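Side-chain contacts in protein-S-isoprenylcysteine O-methyltransferase (Tribolium castaneum, PDB 5V7P), which catalyses the methylation of isoprenylated C-terminal cysteine residues of proteins in the endoplasmic reticulum membrane, using S-adenosyl-L-methionine as methyl donor: residues Pro229-Ile232 against Pro233-Leu237; Ala238-Met241 against Phe242-Arg246; Glu245-Tyr248 against Ile249-Met253. All coordinates share one frame; numbering follows the deposited sequence.

Interaction 1 of 3, residues Pro229-Ile232 against Pro233-Leu237. With MPG ([(Z)-octadec-9-enyl] (2R)-2,3-bis(oxidanyl)propanoate), chain B.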
loop_
_atom_site.group_PDB
_atom_site.type_symbol
_atom_site.label_atom_id
_atom_site.label_comp_id
_atom_site.label_asym_id
_atom_site.label_seq_id
_atom_site.Cartn_x
_atom_site.Cartn_y
_atom_site.Cartn_z
ATOM N N PRO A 229 -5.628 10.538 -20.117
ATOM C CA PRO A 229 -5.680 11.956 -19.722
ATOM C C PRO A 229 -6.579 12.235 -18.528
ATOM O O PRO A 229 -6.417 13.283 -17.890
ATOM C CB PRO A 229 -6.198 12.657 -20.986
ATOM C CG PRO A 229 -6.909 11.596 -21.749
ATOM C CD PRO A 229 -6.182 10.320 -21.464
ATOM N N LEU A 230 -7.518 11.350 -18.202
ATOM C CA LEU A 230 -8.371 11.569 -17.040
ATOM C C LEU A 230 -7.744 11.041 -15.755
ATOM O O LEU A 230 -7.856 11.681 -14.703
ATOM C CB LEU A 230 -9.738 10.912 -17.254
ATOM C CG LEU A 230 -10.547 11.381 -18.468
ATOM C CD1 LEU A 230 -11.858 10.612 -18.550
ATOM C CD2 LEU A 230 -10.810 12.882 -18.414
ATOM N N CYS A 231 -7.077 9.889 -15.817
ATOM C CA CYS A 231 -6.549 9.270 -14.607
ATOM C C CYS A 231 -5.266 9.934 -14.124
ATOM O O CYS A 231 -4.975 9.893 -12.923
ATOM C CB CYS A 231 -6.300 7.781 -14.841
ATOM S SG CYS A 231 -7.767 6.741 -14.615
ATOM N N ILE A 232 -4.493 10.539 -15.022
ATOM C CA ILE A 232 -3.212 11.133 -14.649
ATOM C C ILE A 232 -3.450 12.191 -13.577
ATOM O O ILE A 232 -2.862 12.096 -12.490
ATOM C CB ILE A 232 -2.475 11.706 -15.873
ATOM C CG1 ILE A 232 -1.833 10.571 -16.673
ATOM C CG2 ILE A 232 -1.407 12.724 -15.449
ATOM C CD1 ILE A 232 -1.279 10.997 -18.030
ATOM N N PRO A 233 -4.295 13.201 -13.809
ATOM C CA PRO A 233 -4.524 14.183 -12.737
ATOM C C PRO A 233 -5.220 13.589 -11.527
ATOM O O PRO A 233 -4.883 13.938 -10.389
ATOM C CB PRO A 233 -5.383 15.259 -13.419
ATOM C CG PRO A 233 -5.269 14.993 -14.881
ATOM C CD PRO A 233 -5.086 13.526 -15.005
ATOM N N ALA A 234 -6.196 12.706 -11.742
ATOM C CA ALA A 234 -6.900 12.084 -10.624
ATOM C C ALA A 234 -5.937 11.291 -9.750
ATOM O O ALA A 234 -5.961 11.402 -8.519
ATOM C CB ALA A 234 -8.020 11.187 -11.150
ATOM N N TYR A 235 -5.077 10.480 -10.373
ATOM C CA TYR A 235 -4.082 9.728 -9.616
ATOM C C TYR A 235 -3.125 10.660 -8.884
ATOM O O TYR A 235 -2.761 10.408 -7.729
ATOM C CB TYR A 235 -3.307 8.797 -10.550
ATOM C CG TYR A 235 -3.972 7.459 -10.785
ATOM C CD1 TYR A 235 -5.333 7.368 -11.051
ATOM C CD2 TYR A 235 -3.233 6.285 -10.752
ATOM C CE1 TYR A 235 -5.938 6.142 -11.264
ATOM C CE2 TYR A 235 -3.827 5.057 -10.965
ATOM C CZ TYR A 235 -5.180 4.991 -11.222
ATOM O OH TYR A 235 -5.772 3.766 -11.434
ATOM N N THR A 236 -2.701 11.743 -9.540
ATOM C CA THR A 236 -1.769 12.676 -8.914
ATOM C C THR A 236 -2.360 13.267 -7.640
ATOM O O THR A 236 -1.693 13.331 -6.600
ATOM C CB THR A 236 -1.407 13.793 -9.900
ATOM O OG1 THR A 236 -0.832 13.227 -11.086
ATOM C CG2 THR A 236 -0.413 14.774 -9.281
ATOM N N LEU A 237 -3.615 13.703 -7.705
ATOM C CA LEU A 237 -4.258 14.350 -6.563
ATOM C C LEU A 237 -4.546 13.342 -5.458
ATOM O O LEU A 237 -4.251 13.584 -4.281
ATOM C CB LEU A 237 -5.555 15.021 -7.022
ATOM C CG LEU A 237 -6.201 16.128 -6.180
ATOM C CD1 LEU A 237 -7.647 16.311 -6.627
ATOM C CD2 LEU A 237 -6.139 15.860 -4.685
HETATM C C2 MPG B . -4.993 4.556 -7.684
HETATM C C3 MPG B . -3.911 5.627 -7.635
HETATM C C4 MPG B . -3.263 5.701 -6.256
HETATM C C5 MPG B . -2.028 6.570 -6.337
HETATM C C6 MPG B . -1.474 6.773 -4.937
HETATM C C7 MPG B . -0.974 5.477 -4.304
HETATM C C8 MPG B . -1.318 5.545 -2.827
HETATM C C9 MPG B . -0.497 4.499 -2.078
HETATM C C10 MPG B . -1.022 3.445 -1.498
HETATM C C11 MPG B . -2.521 3.139 -1.497
HETATM C C12 MPG B . -2.725 1.633 -1.442
HETATM C C13 MPG B . -2.309 1.086 -0.081
HETATM C C14 MPG B . -2.028 -0.401 -0.235
HETATM C C15 MPG B . -1.854 -1.047 1.138
HETATM C C16 MPG B . -2.757 -2.271 1.265
HETATM O O1 MPG B . -3.999 2.654 -8.698
HETATM C C1 MPG B . -4.423 3.154 -7.471
HETATM C CXD MPG B . -2.113 1.583 -9.958
HETATM O O2 MPG B . -1.109 2.201 -10.710
HETATM C C21 MPG B . -3.258 1.171 -10.895
HETATM O O3 MPG B . -3.071 1.737 -12.161
HETATM O O4 MPG B . -1.855 3.192 -8.258
HETATM C CX3 MPG B . -2.621 2.550 -8.897
#
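The carbonyl oxygen of I232 is gripped twice by T236: the hydroxyl OG1 donates to I232 O over 2.7 Å, and the backbone N of the same threonine over 3.0 Å. The two donors come from opposite faces of the carbonyl plane, OG1 standing well above it, 37° out. OG1 lies anti to the threonine's carbonyl carbon (chi1 -58°), which turns it back toward the preceding turn. A threonine suits a transmembrane helix in this way, since its hydroxyl is satisfied by that turn while CG2 remains apolar. The contact leads from a loop into helix 231-258, at what is inferred to be its lumenal end. P233, which has no N-H to give, is tolerated in such a first turn; its CD, carried on the peptide nitrogen, is forced to within 3.3 Å of I232 CB by the covalent link. One turn on from C231, the ring of Y235 receives the cysteine sulfur obliquely, C231 SG standing 3.9 Å from Y235 CE1. C3 of MPG (chain B) lies over one face of this ring, offset toward the rim, 3.3 Å from Y235 CD2. Y235 OH is hydrogen-bonded to A134 O of helix 129-148, and only weakly to MPG O3.

Interaction 2 of 3, residues Ala238-Met241 against Phe242-Arg246. With MPG ([(Z)-octadec-9-enyl] (2R)-2,3-bis(oxidanyl)propanoate), chain V; MPG ([(Z)-octadec-9-enyl] (2R)-2,3-bis(oxidanyl)propanoate), chain B.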
loop_
_atom_site.group_PDB
_atom_site.type_symbol
_atom_site.label_atom_id
_atom_site.label_comp_id
_atom_site.label_asym_id
_atom_site.label_seq_id
_atom_site.Cartn_x
_atom_site.Cartn_y
_atom_site.Cartn_z
ATOM N N ALA A 238 -5.134 12.203 -5.820
ATOM C CA ALA A 238 -5.425 11.177 -4.825
ATOM C C ALA A 238 -4.145 10.717 -4.142
ATOM O O ALA A 238 -4.084 10.612 -2.911
ATOM C CB ALA A 238 -6.139 9.997 -5.483
ATOM N N SER A 239 -3.109 10.436 -4.936
ATOM C CA SER A 239 -1.806 10.097 -4.371
ATOM C C SER A 239 -1.316 11.188 -3.429
ATOM O O SER A 239 -0.860 10.903 -2.315
ATOM C CB SER A 239 -0.792 9.882 -5.498
ATOM O OG SER A 239 0.480 9.494 -5.006
ATOM N N TRP A 240 -1.412 12.446 -3.861
ATOM C CA TRP A 240 -0.843 13.550 -3.097
ATOM C C TRP A 240 -1.521 13.698 -1.740
ATOM O O TRP A 240 -0.849 13.832 -0.709
ATOM C CB TRP A 240 -0.962 14.844 -3.902
ATOM C CG TRP A 240 -0.396 16.040 -3.210
ATOM C CD1 TRP A 240 0.893 16.483 -3.263
ATOM C CD2 TRP A 240 -1.101 16.953 -2.362
ATOM N NE1 TRP A 240 1.034 17.615 -2.498
ATOM C CE2 TRP A 240 -0.176 17.924 -1.933
ATOM C CE3 TRP A 240 -2.426 17.042 -1.924
ATOM C CZ2 TRP A 240 -0.531 18.971 -1.086
ATOM C CZ3 TRP A 240 -2.777 18.081 -1.084
ATOM C CH2 TRP A 240 -1.834 19.032 -0.673
ATOM N N MET A 241 -2.856 13.684 -1.715
ATOM C CA MET A 241 -3.561 13.887 -0.453
ATOM C C MET A 241 -3.347 12.724 0.506
ATOM O O MET A 241 -3.312 12.930 1.725
ATOM C CB MET A 241 -5.055 14.103 -0.704
ATOM C CG MET A 241 -5.845 12.860 -1.127
ATOM S SD MET A 241 -7.622 13.075 -0.904
ATOM C CE MET A 241 -7.747 13.188 0.879
ATOM N N PHE A 242 -3.197 11.504 -0.012
ATOM C CA PHE A 242 -2.974 10.361 0.865
ATOM C C PHE A 242 -1.631 10.469 1.575
ATOM O O PHE A 242 -1.536 10.198 2.777
ATOM C CB PHE A 242 -3.057 9.060 0.067
ATOM C CG PHE A 242 -2.774 7.831 0.886
ATOM C CD1 PHE A 242 -3.740 7.305 1.731
ATOM C CD2 PHE A 242 -1.542 7.201 0.810
ATOM C CE1 PHE A 242 -3.482 6.175 2.484
ATOM C CE2 PHE A 242 -1.279 6.070 1.562
ATOM C CZ PHE A 242 -2.249 5.557 2.400
ATOM N N PHE A 243 -0.584 10.869 0.854
ATOM C CA PHE A 243 0.735 10.982 1.465
ATOM C C PHE A 243 0.855 12.224 2.338
ATOM O O PHE A 243 1.646 12.230 3.287
ATOM C CB PHE A 243 1.819 10.977 0.383
ATOM C CG PHE A 243 2.063 9.619 -0.221
ATOM C CD1 PHE A 243 2.319 8.523 0.588
ATOM C CD2 PHE A 243 2.023 9.435 -1.596
ATOM C CE1 PHE A 243 2.540 7.275 0.040
ATOM C CE2 PHE A 243 2.244 8.187 -2.148
ATOM C CZ PHE A 243 2.501 7.107 -1.329
ATOM N N LYS A 244 0.083 13.272 2.049
ATOM C CA LYS A 244 0.033 14.413 2.957
ATOM C C LYS A 244 -0.507 13.995 4.320
ATOM O O LYS A 244 0.104 14.278 5.356
ATOM C CB LYS A 244 -0.822 15.531 2.361
ATOM C CG LYS A 244 -1.022 16.722 3.299
ATOM C CD LYS A 244 -1.802 17.838 2.626
ATOM C CE LYS A 244 -1.902 19.070 3.515
ATOM N NZ LYS A 244 -3.047 19.009 4.467
ATOM N N GLU A 245 -1.657 13.318 4.336
ATOM C CA GLU A 245 -2.202 12.810 5.591
ATOM C C GLU A 245 -1.236 11.834 6.249
ATOM O O GLU A 245 -0.926 11.953 7.439
ATOM C CB GLU A 245 -3.554 12.137 5.346
ATOM C CG GLU A 245 -4.701 13.097 5.082
ATOM C CD GLU A 245 -6.042 12.389 5.001
ATOM O OE1 GLU A 245 -6.739 12.550 3.976
ATOM O OE2 GLU A 245 -6.395 11.664 5.956
ATOM N N ARG A 246 -0.747 10.858 5.481
ATOM C CA ARG A 246 0.124 9.832 6.045
ATOM C C ARG A 246 1.389 10.447 6.630
ATOM O O ARG A 246 1.781 10.135 7.761
ATOM C CB ARG A 246 0.469 8.798 4.972
ATOM C CG ARG A 246 1.181 7.566 5.498
ATOM C CD ARG A 246 1.496 6.597 4.373
ATOM N NE ARG A 246 2.129 5.372 4.856
ATOM C CZ ARG A 246 1.490 4.243 5.152
ATOM N NH1 ARG A 246 0.175 4.149 5.022
ATOM N NH2 ARG A 246 2.180 3.195 5.582
HETATM C C2 MPG V . -2.584 20.236 -3.857
HETATM C C3 MPG V . -1.746 20.288 -5.132
HETATM C C4 MPG V . -0.915 19.014 -5.257
HETATM C C5 MPG V . -0.257 18.993 -6.635
HETATM C C6 MPG V . 0.846 17.940 -6.666
HETATM C C7 MPG V . 1.628 18.068 -7.973
HETATM C C8 MPG V . 2.771 17.058 -7.988
HETATM C C9 MPG V . 3.767 17.448 -9.081
HETATM C C10 MPG V . 4.008 16.732 -10.164
HETATM C C11 MPG V . 3.321 15.400 -10.468
HETATM C C12 MPG V . 3.212 15.224 -11.982
HETATM O O1 MPG V . -3.128 21.710 -2.066
HETATM C C1 MPG V . -3.062 21.634 -3.462
HETATM C CXD MPG V . -3.405 23.304 -0.115
HETATM O O2 MPG V . -4.554 23.898 0.422
HETATM C C21 MPG V . -2.247 24.297 -0.069
HETATM O O3 MPG V . -1.254 23.899 -0.975
HETATM O O4 MPG V . -4.303 23.608 -2.272
HETATM C CX3 MPG V . -3.661 22.904 -1.568
HETATM C C2 MPG B . -4.993 4.556 -7.684
HETATM C C3 MPG B . -3.911 5.627 -7.635
HETATM C C4 MPG B . -3.263 5.701 -6.256
HETATM C C5 MPG B . -2.028 6.570 -6.337
HETATM C C6 MPG B . -1.474 6.773 -4.937
HETATM C C7 MPG B . -0.974 5.477 -4.304
HETATM C C8 MPG B . -1.318 5.545 -2.827
HETATM C C9 MPG B . -0.497 4.499 -2.078
HETATM C C10 MPG B . -1.022 3.445 -1.498
HETATM C C11 MPG B . -2.521 3.139 -1.497
HETATM C C12 MPG B . -2.725 1.633 -1.442
HETATM C C13 MPG B . -2.309 1.086 -0.081
HETATM C C14 MPG B . -2.028 -0.401 -0.235
HETATM C C15 MPG B . -1.854 -1.047 1.138
HETATM C C16 MPG B . -2.757 -2.271 1.265
HETATM O O1 MPG B . -3.999 2.654 -8.698
HETATM C C1 MPG B . -4.423 3.154 -7.471
HETATM C CXD MPG B . -2.113 1.583 -9.958
HETATM O O2 MPG B . -1.109 2.201 -10.710
HETATM C C21 MPG B . -3.258 1.171 -10.895
HETATM O O3 MPG B . -3.071 1.737 -12.161
HETATM O O4 MPG B . -1.855 3.192 -8.258
HETATM C CX3 MPG B . -2.621 2.550 -8.897
#
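W240 CG and K244 CG both stand anti to their backbone N atoms (chi1 -180° and 175°), and the lysine chain, extended as far as CE, brings its CD to 3.5 Å from W240 CH2, meeting the indole obliquely. The chain then bends at chi4 and carries NZ away from the ring, leaving the contact to the methylenes. One face of the indole carries the chain of one MPG lipid (chain V), whose C4 lies 3.4 Å above the ring plane; W240 NE1 is hydrogen-bonded to P274 O. A large amphipathic ring thus serves lipid and protein together. Helix 231-258 is inferred to pass here from membrane to cytoplasm, and its i to i+4 backbone bonds run unbroken, E245 N giving an almost straight one to M241 O (3.1 Å, 175°). Round the helix from W240, the small S239 lets the chain of a second MPG molecule (chain B) come close against the helix. Its OG sits 3.6 Å from F243 CE2 and also makes a weak hydrogen bond to S219 OG. Further along the same lipid, C8 meets the F242 ring and C9 the F243 ring, both obliquely; F243 also stacks on Y212, a residue that binds S-adenosylmethionine.

Interaction 3 of 3, residues Glu245-Tyr248 against Ile249-Met253. With SAH (S-adenosyl-L-homocysteine), chain C.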
loop_
_atom_site.group_PDB
_atom_site.type_symbol
_atom_site.label_atom_id
_atom_site.label_comp_id
_atom_site.label_asym_id
_atom_site.label_seq_id
_atom_site.Cartn_x
_atom_site.Cartn_y
_atom_site.Cartn_z
ATOM N N GLU A 245 -1.657 13.318 4.336
ATOM C CA GLU A 245 -2.202 12.810 5.591
ATOM C C GLU A 245 -1.236 11.834 6.249
ATOM O O GLU A 245 -0.926 11.953 7.439
ATOM C CB GLU A 245 -3.554 12.137 5.346
ATOM C CG GLU A 245 -4.701 13.097 5.082
ATOM C CD GLU A 245 -6.042 12.389 5.001
ATOM O OE1 GLU A 245 -6.739 12.550 3.976
ATOM O OE2 GLU A 245 -6.395 11.664 5.956
ATOM N N ARG A 246 -0.747 10.858 5.481
ATOM C CA ARG A 246 0.124 9.832 6.045
ATOM C C ARG A 246 1.389 10.447 6.630
ATOM O O ARG A 246 1.781 10.135 7.761
ATOM C CB ARG A 246 0.469 8.798 4.972
ATOM C CG ARG A 246 1.181 7.566 5.498
ATOM C CD ARG A 246 1.496 6.597 4.373
ATOM N NE ARG A 246 2.129 5.372 4.856
ATOM C CZ ARG A 246 1.490 4.243 5.152
ATOM N NH1 ARG A 246 0.175 4.149 5.022
ATOM N NH2 ARG A 246 2.180 3.195 5.582
ATOM N N ILE A 247 2.044 11.331 5.872
ATOM C CA ILE A 247 3.283 11.944 6.343
ATOM C C ILE A 247 3.033 12.759 7.604
ATOM O O ILE A 247 3.848 12.756 8.535
ATOM C CB ILE A 247 3.909 12.803 5.226
ATOM C CG1 ILE A 247 4.568 11.894 4.183
ATOM C CG2 ILE A 247 4.930 13.799 5.794
ATOM C CD1 ILE A 247 5.045 12.612 2.939
ATOM N N TYR A 248 1.907 13.474 7.653
ATOM C CA TYR A 248 1.637 14.363 8.778
ATOM C C TYR A 248 1.592 13.589 10.088
ATOM O O TYR A 248 2.286 13.933 11.053
ATOM C CB TYR A 248 0.325 15.111 8.544
ATOM C CG TYR A 248 0.074 16.232 9.524
ATOM C CD1 TYR A 248 0.736 17.447 9.403
ATOM C CD2 TYR A 248 -0.834 16.082 10.566
ATOM C CE1 TYR A 248 0.508 18.478 10.294
ATOM C CE2 TYR A 248 -1.069 17.109 11.462
ATOM C CZ TYR A 248 -0.395 18.305 11.320
ATOM O OH TYR A 248 -0.623 19.330 12.208
ATOM N N ILE A 249 0.777 12.534 10.142
ATOM C CA ILE A 249 0.717 11.709 11.344
ATOM C C ILE A 249 2.038 10.984 11.561
ATOM O O ILE A 249 2.459 10.771 12.706
ATOM C CB ILE A 249 -0.458 10.715 11.250
ATOM C CG1 ILE A 249 -0.599 9.902 12.542
ATOM C CG2 ILE A 249 -0.292 9.779 10.061
ATOM C CD1 ILE A 249 -1.062 10.712 13.732
ATOM N N GLU A 250 2.712 10.595 10.476
ATOM C CA GLU A 250 3.930 9.802 10.599
ATOM C C GLU A 250 5.051 10.605 11.244
ATOM O O GLU A 250 5.794 10.080 12.081
ATOM C CB GLU A 250 4.348 9.291 9.221
ATOM C CG GLU A 250 5.648 8.504 9.206
ATOM C CD GLU A 250 5.849 7.744 7.907
ATOM O OE1 GLU A 250 4.840 7.404 7.255
ATOM O OE2 GLU A 250 7.013 7.490 7.534
ATOM N N GLU A 251 5.186 11.878 10.874
ATOM C CA GLU A 251 6.237 12.710 11.442
ATOM C C GLU A 251 5.933 13.148 12.867
ATOM O O GLU A 251 6.867 13.439 13.622
ATOM C CB GLU A 251 6.468 13.937 10.560
ATOM C CG GLU A 251 7.090 13.609 9.216
ATOM C CD GLU A 251 7.620 14.836 8.502
ATOM O OE1 GLU A 251 7.289 15.963 8.928
ATOM O OE2 GLU A 251 8.369 14.677 7.517
ATOM N N SER A 252 4.658 13.204 13.255
ATOM C CA SER A 252 4.331 13.486 14.649
ATOM C C SER A 252 4.819 12.363 15.555
ATOM O O SER A 252 5.256 12.615 16.683
ATOM C CB SER A 252 2.825 13.691 14.812
ATOM O OG SER A 252 2.120 12.470 14.667
ATOM N N MET A 253 4.754 11.116 15.077
ATOM C CA MET A 253 5.298 10.002 15.846
ATOM C C MET A 253 6.821 10.001 15.817
ATOM O O MET A 253 7.458 9.611 16.802
ATOM C CB MET A 253 4.764 8.674 15.308
ATOM C CG MET A 253 3.250 8.606 15.151
ATOM S SD MET A 253 2.344 9.302 16.543
ATOM C CE MET A 253 2.935 8.293 17.898
HETATM N N SAH C . 8.359 7.654 5.296
HETATM C CA SAH C . 9.564 6.891 5.000
HETATM C CB SAH C . 9.450 5.477 5.556
HETATM C CG SAH C . 8.164 4.747 5.179
HETATM S SD SAH C . 8.004 3.187 6.089
HETATM C C SAH C . 9.825 6.844 3.496
HETATM O O SAH C . 8.950 7.162 2.689
HETATM O OXT SAH C . 10.915 6.486 3.048
HETATM C "C5'" SAH C . 7.140 3.924 7.507
HETATM C "C4'" SAH C . 7.889 3.765 8.824
HETATM O "O4'" SAH C . 9.199 4.281 8.705
HETATM C "C3'" SAH C . 7.191 4.542 9.931
HETATM O "O3'" SAH C . 6.820 3.682 10.983
HETATM C "C2'" SAH C . 8.191 5.578 10.401
HETATM O "O2'" SAH C . 8.241 5.638 11.808
HETATM C "C1'" SAH C . 9.517 5.124 9.796
HETATM N N9 SAH C . 10.370 6.238 9.334
HETATM C C8 SAH C . 10.007 7.305 8.553
HETATM N N7 SAH C . 11.091 8.086 8.349
HETATM C C5 SAH C . 12.143 7.529 8.984
HETATM C C6 SAH C . 13.471 7.911 9.101
HETATM N N6 SAH C . 13.914 9.021 8.517
HETATM N N1 SAH C . 14.330 7.124 9.834
HETATM C C2 SAH C . 13.877 5.973 10.442
HETATM N N3 SAH C . 12.557 5.602 10.321
HETATM C C4 SAH C . 11.705 6.369 9.604
#
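The cofactor site of this methyltransferase takes one wall from the cytoplasmic part of helix 231-258, where E250, an S-adenosylmethionine-binding residue, follows R246 by one turn. E250 OE2 accepts a hydrogen bond of 2.6 Å from the amino nitrogen N of S-adenosylhomocysteine, the demethylated product form of the cofactor, bound in the site. The glutamate reaches it because CG is anti to the backbone N (chi1 177°) and the chain stays extended beyond, carrying the carboxylate clear of the helix. The other oxygen, OE1, is hydrogen-bonded to Y212 OH, which also takes a bond from R246 NE, so the tyrosine ties the two residues together. R246, inferred to bind the substrate, makes no salt bridge with E250: its NE stays 4.2 Å from E250 OE1, with guanidinium and carboxylate planes 78° apart. Proximity of opposite charges would nonetheless probably steady both groups. An alanine in place of E250 would probably leave the cofactor's amino group without this acceptor and Y212 OH without one of its partners. Regular i to i+4 bonding carries these groups, E250 N bonding to R246 O at 2.9 Å and E251 N to I247 O at 2.8 Å. On the next face I247 and E251 lie side by side, I247 CG2 resting 3.9 Å from E251 OE2. That carboxylate is buried, and a salt bridge to R208 and a hydrogen bond to H209 answer its charge. S252 OG turns back to donate to I249 O over 2.6 Å.

All three interactions follow one another along helix 231-258, which is inferred to run from the lumenal side through the membrane into the cytoplasm. Interaction 1 comes first, and its centre is about 14 Å from that of interaction 2; the centre of interaction 3 lies about 11 Å beyond, the two sharing E245 and R246. Between interactions 1 and 3 the centres are about 24 Å apart, with about 9 Å between their nearest atoms. The same MPG molecule touches interactions 1 and 2, whereas S-adenosylhomocysteine is met in interaction 3. A single helix therefore meets bound lipid along its membrane part and the cofactor at its cytoplasmic part, consistent with an enzyme that methylates lipid-modified proteins.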